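Local coordinates for protein beta-galactosidase (Bacillus circulans, PDB 4MAD) that probably hydrolyses terminal non-reducing beta-D-galactose residues from beta-D-galactosides, as a glycoside hydrolase of family 35, at residues D50-L55 and V97-I102; E457-I462 and W535-V540. All coordinates share one frame; numbering follows the deposited sequence.

Overall arrangement
The two contacts lie on opposite sides of the chain's centre, their centres 32 Å apart and their nearest atoms about 17 Å apart, and they share no helix or strand. Contact 1 belongs to the TIM barrel: helix 48-58 packs on the turn between helix 87-97 and strand 100-104, mainly by aliphatic side chains, with no hydrogen bond across, and is only partly buried. Contact 2 is buried and lies between two all-beta parts of the chain, where the loop after strand 449-457 faces strand 537-542. It is mainly polar, a salt bridge and a water that links the two segments, with one methionine methyl against the lysine. Contact 1 thus stays inside the barrel, whereas contact 2 ties separate domains.

Contact 1: D50-L55 and V97-I102; sequences DRLLKL and VGLHVI
V97 pushes its two methyls against helix 48-58, one to L53 and one to L52. CG2 meets CD2 of L53 at 3.6 Å, the closest approach between the segments, while CG1 rests 3.8 Å from the backbone O of L52. With chi1 at 154°, CG1 is anti to the valine's own backbone N and CG2 lies beside it, which splits the methyls between the two neighbouring leucines. L53 sets off from its CA away from the turn, and it is the CD2 branch that returns to V97. Next along, L99 brings CD1 to CD2 of L52 at 4.0 Å, the two chains crossing at a slant, and the same CD1 lies 3.9 Å from the O of L52. No hydrogen bond spans the contact; it consists of methyls packed on two consecutive leucines and the carbonyl O of the first.

Behind this layer, G98 adopts positive phi in a Schellman motif and turns the chain from helix 87-97 into strand 100-104, so that V97 and L99, on either side of it, both point toward the helix. L52 also touches F90 and T93 of helix 87-97, V63 of strand 62-66 and M38 of strand 34-38. On the far side of the helix, D50 OD2 takes K54 NZ at 2.8 Å through its syn lone pair and R51 NH1 on the anti side, 34° out of the carboxylate plane, and K54 NZ also reaches the O of G323.

This is neighbour packing in a (beta/alpha)8 barrel: the first barrel helix lies against the helix-to-strand turn that leads into the third barrel strand.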
loop_
_atom_site.group_PDB
_atom_site.type_symbol
_atom_site.label_atom_id
_atom_site.label_comp_id
_atom_site.label_asym_id
_atom_site.label_seq_id
_atom_site.Cartn_x
_atom_site.Cartn_y
_atom_site.Cartn_z
ATOM N N ASP A 50 15.305 4.849 13.467
ATOM C CA ASP A 50 16.466 4.605 12.656
ATOM C C ASP A 50 16.304 5.309 11.325
ATOM O O ASP A 50 17.179 5.983 10.883
ATOM C CB ASP A 50 16.612 3.120 12.389
ATOM C CG ASP A 50 17.777 2.805 11.467
ATOM O OD1 ASP A 50 18.902 2.874 11.914
ATOM O OD2 ASP A 50 17.572 2.524 10.290
ATOM N N ARG A 51 15.153 5.123 10.687
ATOM C CA ARG A 51 14.973 5.725 9.398
ATOM C C ARG A 51 14.953 7.226 9.450
ATOM O O ARG A 51 15.512 7.854 8.637
ATOM C CB ARG A 51 13.749 5.182 8.701
ATOM C CG ARG A 51 13.561 3.706 8.871
ATOM C CD ARG A 51 14.440 2.866 7.983
ATOM N NE ARG A 51 13.973 1.499 7.856
ATOM C CZ ARG A 51 14.465 0.477 8.534
ATOM N NH1 ARG A 51 15.433 0.651 9.378
ATOM N NH2 ARG A 51 13.984 -0.728 8.378
ATOM N N LEU A 52 14.276 7.762 10.448
ATOM C CA LEU A 52 14.202 9.198 10.597
ATOM C C LEU A 52 15.576 9.822 10.840
ATOM O O LEU A 52 15.862 10.806 10.304
ATOM C CB LEU A 52 13.234 9.598 11.702
ATOM C CG LEU A 52 11.809 9.236 11.354
ATOM C CD1 LEU A 52 10.894 9.201 12.484
ATOM C CD2 LEU A 52 11.327 10.140 10.279
ATOM N N LEU A 53 16.408 9.165 11.626
ATOM C CA LEU A 53 17.739 9.635 11.892
ATOM C C LEU A 53 18.529 9.705 10.602
ATOM O O LEU A 53 19.304 10.608 10.395
ATOM C CB LEU A 53 18.420 8.678 12.853
ATOM C CG LEU A 53 18.051 8.820 14.308
ATOM C CD1 LEU A 53 18.568 7.759 15.094
ATOM C CD2 LEU A 53 18.463 10.093 14.848
ATOM N N LYS A 54 18.311 8.715 9.757
ATOM C CA LYS A 54 18.944 8.680 8.444
ATOM C C LYS A 54 18.516 9.844 7.528
ATOM O O LYS A 54 19.301 10.458 6.880
ATOM C CB LYS A 54 18.755 7.337 7.761
ATOM C CG LYS A 54 19.598 6.240 8.373
ATOM C CD LYS A 54 19.161 4.825 8.135
ATOM C CE LYS A 54 20.180 3.864 8.590
ATOM N NZ LYS A 54 19.808 2.495 8.621
ATOM N N LEU A 55 17.253 10.151 7.513
ATOM C CA LEU A 55 16.802 11.264 6.721
ATOM C C LEU A 55 17.393 12.582 7.238
ATOM O O LEU A 55 17.856 13.374 6.505
ATOM C CB LEU A 55 15.288 11.331 6.704
ATOM C CG LEU A 55 14.520 10.096 6.223
ATOM C CD1 LEU A 55 13.071 10.448 6.077
ATOM C CD2 LEU A 55 15.057 9.585 4.971
ATOM N N VAL A 97 13.971 13.685 16.685
ATOM C CA VAL A 97 15.089 13.609 15.809
ATOM C C VAL A 97 15.342 14.966 15.207
ATOM O O VAL A 97 16.358 15.178 14.639
ATOM C CB VAL A 97 14.809 12.588 14.704
ATOM C CG1 VAL A 97 15.559 12.865 13.499
ATOM C CG2 VAL A 97 15.026 11.223 15.198
ATOM N N GLY A 98 14.419 15.888 15.397
ATOM C CA GLY A 98 14.592 17.210 14.884
ATOM C C GLY A 98 14.109 17.529 13.485
ATOM O O GLY A 98 14.704 18.345 12.845
ATOM N N LEU A 99 13.028 16.918 13.052
ATOM C CA LEU A 99 12.462 17.215 11.751
ATOM C C LEU A 99 11.128 17.933 11.880
ATOM O O LEU A 99 10.341 17.601 12.691
ATOM C CB LEU A 99 12.247 15.953 10.932
ATOM C CG LEU A 99 13.484 15.143 10.633
ATOM C CD1 LEU A 99 13.202 13.705 10.368
ATOM C CD2 LEU A 99 14.135 15.720 9.499
ATOM N N HIS A 100 10.901 18.892 11.019
ATOM C CA HIS A 100 9.558 19.374 10.834
ATOM C C HIS A 100 8.741 18.261 10.206
ATOM O O HIS A 100 9.265 17.370 9.636
ATOM C CB HIS A 100 9.500 20.562 9.917
ATOM C CG HIS A 100 10.340 21.689 10.351
ATOM N ND1 HIS A 100 10.213 22.260 11.586
ATOM C CD2 HIS A 100 11.351 22.332 9.734
ATOM C CE1 HIS A 100 11.104 23.215 11.714
ATOM N NE2 HIS A 100 11.810 23.282 10.605
ATOM N N VAL A 101 7.446 18.360 10.362
ATOM C CA VAL A 101 6.530 17.375 9.782
ATOM C C VAL A 101 5.412 17.948 8.875
ATOM O O VAL A 101 4.764 18.853 9.218
ATOM C CB VAL A 101 5.884 16.555 10.881
ATOM C CG1 VAL A 101 4.866 15.602 10.319
ATOM C CG2 VAL A 101 6.920 15.811 11.639
ATOM N N ILE A 102 5.215 17.345 7.715
ATOM C CA ILE A 102 4.102 17.646 6.849
ATOM C C ILE A 102 3.222 16.404 6.871
ATOM O O ILE A 102 3.717 15.346 6.776
ATOM C CB ILE A 102 4.549 17.915 5.429
ATOM C CG1 ILE A 102 5.345 19.218 5.348
ATOM C CG2 ILE A 102 3.392 18.025 4.520
ATOM C CD1 ILE A 102 5.958 19.489 4.045
#

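Contact 2: E457-I462 and W535-V540; sequences ENMGRI and WTKGVV
E457 reaches across from the end of strand 449-457 to meet K537 of strand 537-542, the two side chains approaching from opposite directions. Its CG is anti to the backbone N (chi1 -171°), and the extended chain carries the carboxylate across a gap in which even the nearest CA atoms, those of E457 and G538, are 10.1 Å apart. OE1 accepts from K537 NZ at 2.7 Å in a salt bridge, met on the syn side and 18° out of the carboxylate plane. The lysine is long and nearly straight until a bend at chi4 (-57°) sets its ammonium at this oxygen. OE2 takes a hydrogen from a water at 2.8 Å, and that water gives another to the O of G538, 3.1 Å away; R549 forms a second salt bridge with OE2.

N458 turns inward on its own loop: OD1 accepts from the backbone N of G460 at 2.8 Å, closing an Asx turn. M459 then swings its bent side chain round to K537, crossing it at about a right angle, with CE 3.9 Å from the lysine CE; it also touches W551 and Y306. Further on, R461 turns to other partners, with salt bridges to E387 and E114.

The glutamate is thus gripped by lysine and arginine, which would probably keep it ionised, and it probably balances much of the charge of the buried lysine. The contact implies an electrostatic and water-bridged joint between the first all-beta domain and the galactose-binding domain.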
loop_
_atom_site.group_PDB
_atom_site.type_symbol
_atom_site.label_atom_id
_atom_site.label_comp_id
_atom_site.label_asym_id
_atom_site.label_seq_id
_atom_site.Cartn_x
_atom_site.Cartn_y
_atom_site.Cartn_z
ATOM N N GLU A 457 -8.732 -14.458 -5.116
ATOM C CA GLU A 457 -7.795 -13.597 -4.484
ATOM C C GLU A 457 -8.092 -12.141 -4.836
ATOM O O GLU A 457 -8.186 -11.814 -5.958
ATOM C CB GLU A 457 -6.362 -13.898 -4.890
ATOM C CG GLU A 457 -5.360 -13.162 -4.080
ATOM C CD GLU A 457 -3.892 -13.449 -4.481
ATOM O OE1 GLU A 457 -3.667 -14.192 -5.411
ATOM O OE2 GLU A 457 -2.996 -12.917 -3.852
ATOM N N ASN A 458 -8.201 -11.303 -3.808
ATOM C CA ASN A 458 -8.205 -9.863 -3.929
ATOM C C ASN A 458 -6.726 -9.527 -3.978
ATOM O O ASN A 458 -6.077 -9.594 -2.988
ATOM C CB ASN A 458 -8.756 -9.189 -2.655
ATOM C CG ASN A 458 -8.482 -7.680 -2.567
ATOM O OD1 ASN A 458 -7.815 -7.110 -3.343
ATOM N ND2 ASN A 458 -8.952 -7.083 -1.521
ATOM N N MET A 459 -6.243 -9.148 -5.144
ATOM C CA MET A 459 -4.834 -8.885 -5.373
ATOM C C MET A 459 -4.409 -7.443 -5.069
ATOM O O MET A 459 -3.319 -7.067 -5.323
ATOM C CB MET A 459 -4.464 -9.269 -6.795
ATOM C CG MET A 459 -4.670 -10.704 -7.124
ATOM S SD MET A 459 -4.263 -11.117 -8.818
ATOM C CE MET A 459 -2.550 -11.087 -8.735
ATOM N N GLY A 460 -5.365 -6.697 -4.552
ATOM C CA GLY A 460 -5.261 -5.304 -4.217
ATOM C C GLY A 460 -6.138 -4.293 -4.924
ATOM O O GLY A 460 -6.203 -4.308 -6.104
ATOM N N ARG A 461 -6.811 -3.469 -4.139
ATOM C CA ARG A 461 -7.728 -2.507 -4.683
ATOM C C ARG A 461 -6.998 -1.365 -5.358
ATOM O O ARG A 461 -6.113 -0.833 -4.819
ATOM C CB ARG A 461 -8.718 -1.970 -3.644
ATOM C CG ARG A 461 -9.728 -2.962 -3.136
ATOM C CD ARG A 461 -10.935 -2.391 -2.400
ATOM N NE ARG A 461 -11.789 -3.468 -1.936
ATOM C CZ ARG A 461 -11.465 -4.240 -0.936
ATOM N NH1 ARG A 461 -10.356 -4.005 -0.272
ATOM N NH2 ARG A 461 -12.244 -5.208 -0.578
ATOM N N ILE A 462 -7.459 -1.032 -6.543
ATOM C CA ILE A 462 -6.962 0.029 -7.360
ATOM C C ILE A 462 -6.955 1.338 -6.583
ATOM O O ILE A 462 -7.810 1.623 -5.849
ATOM C CB ILE A 462 -7.820 0.196 -8.629
ATOM C CG1 ILE A 462 -7.520 -0.944 -9.572
ATOM C CG2 ILE A 462 -7.526 1.480 -9.331
ATOM C CD1 ILE A 462 -8.545 -1.194 -10.574
ATOM N N TRP A 535 9.273 -21.186 -5.290
ATOM C CA TRP A 535 7.843 -21.281 -5.131
ATOM C C TRP A 535 7.113 -20.537 -6.238
ATOM O O TRP A 535 7.731 -20.017 -7.112
ATOM C CB TRP A 535 7.444 -20.821 -3.734
ATOM C CG TRP A 535 7.978 -21.758 -2.670
ATOM C CD1 TRP A 535 9.239 -21.838 -2.194
ATOM C CD2 TRP A 535 7.230 -22.746 -1.972
ATOM N NE1 TRP A 535 9.325 -22.831 -1.311
ATOM C CE2 TRP A 535 8.101 -23.387 -1.118
ATOM C CE3 TRP A 535 5.910 -23.157 -2.011
ATOM C CZ2 TRP A 535 7.703 -24.406 -0.289
ATOM C CZ3 TRP A 535 5.518 -24.168 -1.183
ATOM C CH2 TRP A 535 6.410 -24.794 -0.351
ATOM N N THR A 536 5.792 -20.557 -6.195
ATOM C CA THR A 536 5.026 -19.984 -7.278
ATOM C C THR A 536 4.172 -18.738 -6.970
ATOM O O THR A 536 4.387 -17.725 -7.528
ATOM C CB THR A 536 4.219 -21.070 -8.032
ATOM O OG1 THR A 536 5.114 -21.928 -8.709
ATOM C CG2 THR A 536 3.294 -20.459 -9.008
ATOM N N LYS A 537 3.205 -18.871 -6.091
ATOM C CA LYS A 537 2.456 -17.735 -5.642
ATOM C C LYS A 537 1.860 -17.958 -4.284
ATOM O O LYS A 537 1.357 -19.006 -4.002
ATOM C CB LYS A 537 1.388 -17.378 -6.625
ATOM C CG LYS A 537 0.670 -16.072 -6.335
ATOM C CD LYS A 537 -0.217 -15.651 -7.445
ATOM C CE LYS A 537 -0.544 -14.188 -7.437
ATOM N NZ LYS A 537 -1.147 -13.744 -6.234
ATOM N N GLY A 538 1.915 -16.929 -3.475
ATOM C CA GLY A 538 1.376 -17.028 -2.146
ATOM C C GLY A 538 1.702 -15.921 -1.198
ATOM O O GLY A 538 1.910 -14.855 -1.610
ATOM N N VAL A 539 1.639 -16.225 0.076
ATOM C CA VAL A 539 1.978 -15.325 1.148
ATOM C C VAL A 539 2.758 -16.062 2.243
ATOM O O VAL A 539 2.765 -17.246 2.291
ATOM C CB VAL A 539 0.741 -14.690 1.757
ATOM C CG1 VAL A 539 0.053 -13.818 0.761
ATOM C CG2 VAL A 539 -0.172 -15.716 2.289
ATOM N N VAL A 540 3.400 -15.304 3.105
ATOM C CA VAL A 540 4.138 -15.865 4.206
ATOM C C VAL A 540 3.864 -15.159 5.537
ATOM O O VAL A 540 3.738 -13.989 5.572
ATOM C CB VAL A 540 5.628 -15.832 3.870
ATOM C CG1 VAL A 540 6.421 -16.459 4.934
ATOM C CG2 VAL A 540 5.814 -16.547 2.585
HETATM O O HOH W 1 -0.677 -14.260 -3.173
#